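Proto-oncogene vav (Homo sapiens, PDB 6NEW) probably acts as a guanine nucleotide exchange factor for Rho-family GTPases such as Rac, through a RhoGEF domain followed by PH and zinc-binding C1 domains. Local coordinates at residues Leu186-Leu189 and Val190-Gln194; Glu52-Tyr55 and Thr56-Gly60; Leu319-Asp322 and Gln323-Gly327. All blocks are in the same frame, centred on the assembly; numbering follows the deposited sequence.

Overall arrangement
The three contacts follow one another along the chain in the order 2, 1, 3. Contact 2 lies inside helix 37-71 and contact 1 at the end of helix 182-191, both within the RhoGEF domain. Their centres are about 24 Å apart, and their nearest atoms stay about 10 Å from each other. Helix 37-71 links them, because E188, L189 and H192 of contact 1 also rest on its earlier turns. Contact 3 is a hairpin between strands 315-321 and 327-332 of the PH domain. Its centre is about 56 Å from that of contact 1 and about 61 Å from that of contact 2, across the chain's centre. The contacts thus sample two separate modules of the exchange factor.

Contact 1: Leu186-Leu189 and Val190-Gln194; sequences LQEL and VKHTQ
The C-terminal end of helix 182-191 in the RhoGEF domain is the site of this contact, where T193 turns back on L189. T193 OG1 donates to L189 O at 2.7 Å, from above the carbonyl plane, 36° out of it. The hydroxyl lies anti to its own carbonyl carbon and beside the backbone N (chi1 -62°), which directs it back to the last turn. H192 N also reaches L189 O, but weakly. Just before this the bonding is regular: V190 N donates to L186 O and K191 N to Q187 O at 3.2 Å. This is the RhoGEF helical bundle, and here the helix packs on helices 37-71, 196-235 and 112-119. L189 meets I48 of helix 37-71, L202 of helix 196-235 and L112 of helix 112-119, and T193 also touches L202. On another side of the helix E188 runs alongside K191, both pointing the same way. The K191 chain is extended, and its NZ forms a long salt bridge of 3.9 Å with E188 OE2. The same carboxylate oxygen lies 3.4 Å from H192 CE1. Carboxylate and imidazole planes stand 79° apart, close to perpendicular. K191 CG sits over one face of the imidazole, offset toward its rim. V190 turns CG2 toward the preceding turn, 3.2 Å from L186 O.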
# COMPACT_ATOMS: atom_id res chain seq x y z
N LEU A 186 1.33 21.26 -3.77
CA LEU A 186 2.02 21.89 -2.64
C LEU A 186 3.53 21.97 -2.86
O LEU A 186 4.15 22.84 -2.27
CB LEU A 186 1.71 21.21 -1.29
CG LEU A 186 0.27 21.25 -0.75
CD1 LEU A 186 0.18 20.50 0.53
CD2 LEU A 186 -0.23 22.66 -0.51
N GLN A 187 4.11 21.12 -3.74
CA GLN A 187 5.55 21.14 -4.04
C GLN A 187 5.92 22.44 -4.79
O GLN A 187 6.96 23.05 -4.50
CB GLN A 187 5.97 19.89 -4.84
CG GLN A 187 7.48 19.65 -4.85
CD GLN A 187 7.90 18.44 -5.65
OE1 GLN A 187 7.60 17.30 -5.28
NE2 GLN A 187 8.65 18.65 -6.72
N GLU A 188 5.05 22.86 -5.70
CA GLU A 188 5.21 24.05 -6.53
C GLU A 188 4.98 25.32 -5.72
O GLU A 188 5.75 26.26 -5.85
CB GLU A 188 4.28 23.97 -7.76
CG GLU A 188 4.76 24.81 -8.94
CD GLU A 188 6.01 24.37 -9.69
OE1 GLU A 188 6.50 23.24 -9.47
OE2 GLU A 188 6.50 25.18 -10.52
N LEU A 189 3.95 25.32 -4.88
CA LEU A 189 3.63 26.46 -4.03
C LEU A 189 4.77 26.74 -3.02
O LEU A 189 5.10 27.90 -2.79
CB LEU A 189 2.28 26.24 -3.33
CG LEU A 189 1.77 27.36 -2.41
CD1 LEU A 189 1.53 28.65 -3.18
CD2 LEU A 189 0.53 26.92 -1.68
N VAL A 190 5.39 25.67 -2.48
CA VAL A 190 6.53 25.74 -1.55
C VAL A 190 7.73 26.36 -2.29
O VAL A 190 8.35 27.29 -1.77
CB VAL A 190 6.86 24.35 -0.93
CG1 VAL A 190 8.27 24.29 -0.36
CG2 VAL A 190 5.84 23.98 0.14
N LYS A 191 8.01 25.87 -3.52
CA LYS A 191 9.07 26.31 -4.43
C LYS A 191 9.03 27.84 -4.71
O LYS A 191 10.08 28.43 -4.95
CB LYS A 191 8.94 25.51 -5.74
CG LYS A 191 10.05 25.68 -6.78
CD LYS A 191 9.71 24.85 -8.02
CE LYS A 191 10.71 25.00 -9.13
NZ LYS A 191 10.30 24.21 -10.32
N HIS A 192 7.83 28.47 -4.64
CA HIS A 192 7.64 29.90 -4.91
C HIS A 192 7.31 30.77 -3.69
O HIS A 192 7.11 31.97 -3.86
CB HIS A 192 6.59 30.12 -6.02
CG HIS A 192 6.94 29.48 -7.33
ND1 HIS A 192 6.02 28.74 -8.04
CD2 HIS A 192 8.12 29.49 -8.01
CE1 HIS A 192 6.65 28.32 -9.12
NE2 HIS A 192 7.92 28.75 -9.15
N THR A 193 7.29 30.20 -2.47
CA THR A 193 7.03 30.99 -1.26
C THR A 193 8.36 31.60 -0.78
O THR A 193 9.30 30.87 -0.47
CB THR A 193 6.29 30.15 -0.21
OG1 THR A 193 5.03 29.75 -0.77
CG2 THR A 193 6.06 30.89 1.10
N GLN A 194 8.43 32.96 -0.73
CA GLN A 194 9.63 33.69 -0.32
C GLN A 194 9.87 33.70 1.19
O GLN A 194 10.96 33.32 1.63
CB GLN A 194 9.64 35.12 -0.90

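Contact 2: Glu52-Tyr55 and Thr56-Gly60; sequences EEKY and TDTLG
The Y55 ring carries L59 over one face, with L59 CG 4.0 Å from Y55 CZ. The closest touch is L59 CD1 to Y55 CE2 at 3.6 Å, and L59 CD2 lies near the phenol oxygen. Y55 CG is anti to the backbone N (chi1 178°), while L59 CG is anti to its carbonyl carbon (chi1 -67°), and these choices bring the two side chains together one turn apart. The ring of H93, from helix 86-105, packs edge-to-face with Y55, and Y55 OH hydrogen-bonds to Y126 OH. Two threonines fold their hydroxyls back onto the helix. T56 OG1 donates to E52 O at 2.9 Å, and T56 N binds the same oxygen from the opposite face of its plane. T58 repeats the pattern on K54 O, where OG1 and N again approach from opposite faces. Each carbonyl oxygen therefore accepts two bonds, which fixes the threonine rotations. E52 OE2 passes 3.4 Å from T56 OG1 at a poor angle for bonding. Its stronger partner is H93 ND1, while E52 OE1 takes a salt bridge from R178 and a bond from Y182 OH. These partners round the buried E52 carboxylate probably stabilise its negative charge. Two such threonine-to-carbonyl bonds, i to i-4, mark this part of helix 37-71, a long helix of the RhoGEF (DH) helical bundle.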
# COMPACT_ATOMS: atom_id res chain seq x y z
N GLU A 52 -9.76 22.20 -6.98
CA GLU A 52 -10.58 21.71 -5.88
C GLU A 52 -12.06 21.97 -6.13
O GLU A 52 -12.88 21.14 -5.76
CB GLU A 52 -10.15 22.29 -4.53
CG GLU A 52 -10.73 21.57 -3.32
CD GLU A 52 -10.40 20.08 -3.18
OE1 GLU A 52 -9.27 19.69 -3.52
OE2 GLU A 52 -11.28 19.32 -2.70
N GLU A 53 -12.39 23.13 -6.77
CA GLU A 53 -13.76 23.50 -7.15
C GLU A 53 -14.27 22.52 -8.19
O GLU A 53 -15.36 21.97 -8.03
CB GLU A 53 -13.81 24.93 -7.73
CG GLU A 53 -13.74 26.05 -6.69
CD GLU A 53 -13.49 27.43 -7.27
OE1 GLU A 53 -13.56 27.59 -8.52
OE2 GLU A 53 -13.20 28.36 -6.48
N LYS A 54 -13.48 22.28 -9.26
CA LYS A 54 -13.80 21.36 -10.35
C LYS A 54 -13.86 19.90 -9.85
O LYS A 54 -14.69 19.12 -10.32
CB LYS A 54 -12.79 21.53 -11.50
CG LYS A 54 -13.00 20.60 -12.72
CD LYS A 54 -14.25 20.93 -13.53
CE LYS A 54 -14.83 19.70 -14.18
NZ LYS A 54 -16.02 20.03 -15.02
N TYR A 55 -12.99 19.54 -8.87
CA TYR A 55 -12.95 18.21 -8.31
C TYR A 55 -14.18 17.93 -7.46
O TYR A 55 -14.82 16.90 -7.67
CB TYR A 55 -11.64 17.93 -7.53
CG TYR A 55 -11.64 16.55 -6.91
CD1 TYR A 55 -11.68 15.41 -7.70
CD2 TYR A 55 -11.76 16.39 -5.53
CE1 TYR A 55 -11.79 14.14 -7.13
CE2 TYR A 55 -11.84 15.13 -4.95
CZ TYR A 55 -11.86 14.00 -5.76
OH TYR A 55 -11.96 12.75 -5.21
N THR A 56 -14.53 18.84 -6.54
CA THR A 56 -15.71 18.73 -5.67
C THR A 56 -17.00 18.69 -6.51
O THR A 56 -17.97 18.03 -6.11
CB THR A 56 -15.67 19.83 -4.59
OG1 THR A 56 -14.50 19.65 -3.81
CG2 THR A 56 -16.89 19.82 -3.66
N ASP A 57 -16.99 19.35 -7.68
CA ASP A 57 -18.13 19.36 -8.58
C ASP A 57 -18.26 18.04 -9.31
O ASP A 57 -19.39 17.63 -9.59
CB ASP A 57 -18.07 20.54 -9.56
CG ASP A 57 -18.78 21.77 -9.02
OD1 ASP A 57 -20.02 21.71 -8.82
OD2 ASP A 57 -18.09 22.80 -8.80
N THR A 58 -17.13 17.37 -9.59
CA THR A 58 -17.09 16.06 -10.24
C THR A 58 -17.68 15.00 -9.30
O THR A 58 -18.43 14.14 -9.77
CB THR A 58 -15.70 15.75 -10.78
OG1 THR A 58 -15.40 16.73 -11.78
CG2 THR A 58 -15.60 14.37 -11.41
N LEU A 59 -17.41 15.09 -7.98
CA LEU A 59 -17.97 14.18 -6.98
C LEU A 59 -19.48 14.37 -6.91
O LEU A 59 -20.22 13.40 -6.76
CB LEU A 59 -17.32 14.36 -5.59
CG LEU A 59 -15.84 13.96 -5.44
CD1 LEU A 59 -15.27 14.49 -4.13
CD2 LEU A 59 -15.65 12.44 -5.49
N GLY A 60 -19.92 15.63 -7.05
CA GLY A 60 -21.33 16.02 -7.08
C GLY A 60 -21.99 15.51 -8.35
O GLY A 60 -23.13 15.06 -8.32

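Contact 3: Leu319-Asp322 and Gln323-Gly327; sequences LIED and QGAQG
E321 OE1 is gripped by two backbone amides, Q323 N within the turn and A325 N just after it. Q323 N donates to it at 2.8 Å, from above the carboxylate plane, and A325 N at 3.1 Å, on the anti side. The two donors come from opposite faces of that plane. The E321 chain extends from the backbone with CG anti to N, then bends at chi2 (-89°), and this fold brings the carboxylate over the turn. The other oxygen, OE2, accepts from a water that also donates to D322 OD1 and accepts from Q323 NE2, tying three successive side chains together. With an alanine at E321, the amides of Q323 and A325 would probably lose their shared acceptor, leaving the turn freer to move. The backbone closes the loop by itself as well: G324 N donates to E321 O at 2.7 Å, and E321 N to Q326 O at 2.8 Å. G324 has a positive phi of 74°, which suits a residue without a side chain. I320 and G327 form an antiparallel non-hydrogen-bonded pair. Together these make a beta hairpin closed by a type I turn from E321 to G324, joining strands 315-321 and 327-332 of the PH domain sheet.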
# COMPACT_ATOMS: atom_id res chain seq x y z
N LEU A 319 20.66 -23.60 5.35
CA LEU A 319 19.63 -22.99 6.18
C LEU A 319 19.73 -23.76 7.50
O LEU A 319 19.32 -24.92 7.58
CB LEU A 319 18.25 -23.10 5.50
CG LEU A 319 17.03 -22.59 6.32
CD1 LEU A 319 17.09 -21.09 6.53
CD2 LEU A 319 15.74 -22.94 5.63
N ILE A 320 20.40 -23.16 8.48
CA ILE A 320 20.72 -23.84 9.74
C ILE A 320 20.04 -23.27 10.96
O ILE A 320 20.04 -22.06 11.12
CB ILE A 320 22.29 -23.83 9.93
CG1 ILE A 320 23.02 -24.58 8.78
CG2 ILE A 320 22.71 -24.41 11.30
CD1 ILE A 320 24.45 -24.09 8.58
N GLU A 321 19.54 -24.14 11.85
CA GLU A 321 18.90 -23.72 13.13
C GLU A 321 20.02 -23.18 14.00
O GLU A 321 21.07 -23.82 14.11
CB GLU A 321 18.15 -24.90 13.79
CG GLU A 321 17.14 -24.50 14.86
CD GLU A 321 17.65 -24.39 16.29
OE1 GLU A 321 18.78 -24.85 16.56
OE2 GLU A 321 16.90 -23.86 17.14
N ASP A 322 19.84 -21.96 14.55
CA ASP A 322 20.85 -21.19 15.30
C ASP A 322 21.46 -21.90 16.53
O ASP A 322 22.45 -21.39 17.08
CB ASP A 322 20.33 -19.78 15.69
CG ASP A 322 19.05 -19.70 16.48
OD1 ASP A 322 18.60 -20.75 16.97
OD2 ASP A 322 18.52 -18.58 16.64
N GLN A 323 20.96 -23.07 16.92
CA GLN A 323 21.60 -23.85 18.00
C GLN A 323 22.09 -25.21 17.44
O GLN A 323 22.54 -26.08 18.20
CB GLN A 323 20.66 -24.03 19.19
CG GLN A 323 20.38 -22.76 19.97
CD GLN A 323 19.62 -23.08 21.23
OE1 GLN A 323 20.22 -23.42 22.26
NE2 GLN A 323 18.29 -23.01 21.18
N GLY A 324 22.04 -25.35 16.11
CA GLY A 324 22.46 -26.53 15.37
C GLY A 324 21.54 -27.73 15.47
O GLY A 324 21.99 -28.84 15.18
N ALA A 325 20.27 -27.53 15.87
CA ALA A 325 19.28 -28.61 16.02
C ALA A 325 18.88 -29.23 14.67
O ALA A 325 18.58 -30.43 14.61
CB ALA A 325 18.04 -28.11 16.76
N GLN A 326 18.93 -28.41 13.60
CA GLN A 326 18.60 -28.79 12.24
C GLN A 326 19.46 -27.99 11.29
O GLN A 326 19.86 -26.88 11.61
CB GLN A 326 17.09 -28.55 11.97
CG GLN A 326 16.57 -28.99 10.59
CD GLN A 326 16.87 -30.43 10.23
OE1 GLN A 326 17.86 -30.74 9.53
NE2 GLN A 326 16.00 -31.34 10.68
N GLY A 327 19.72 -28.56 10.11
CA GLY A 327 20.50 -27.96 9.05
C GLY A 327 20.09 -28.49 7.69
O GLY A 327 20.35 -29.65 7.35
O HOH W 1 17.14 -21.88 18.94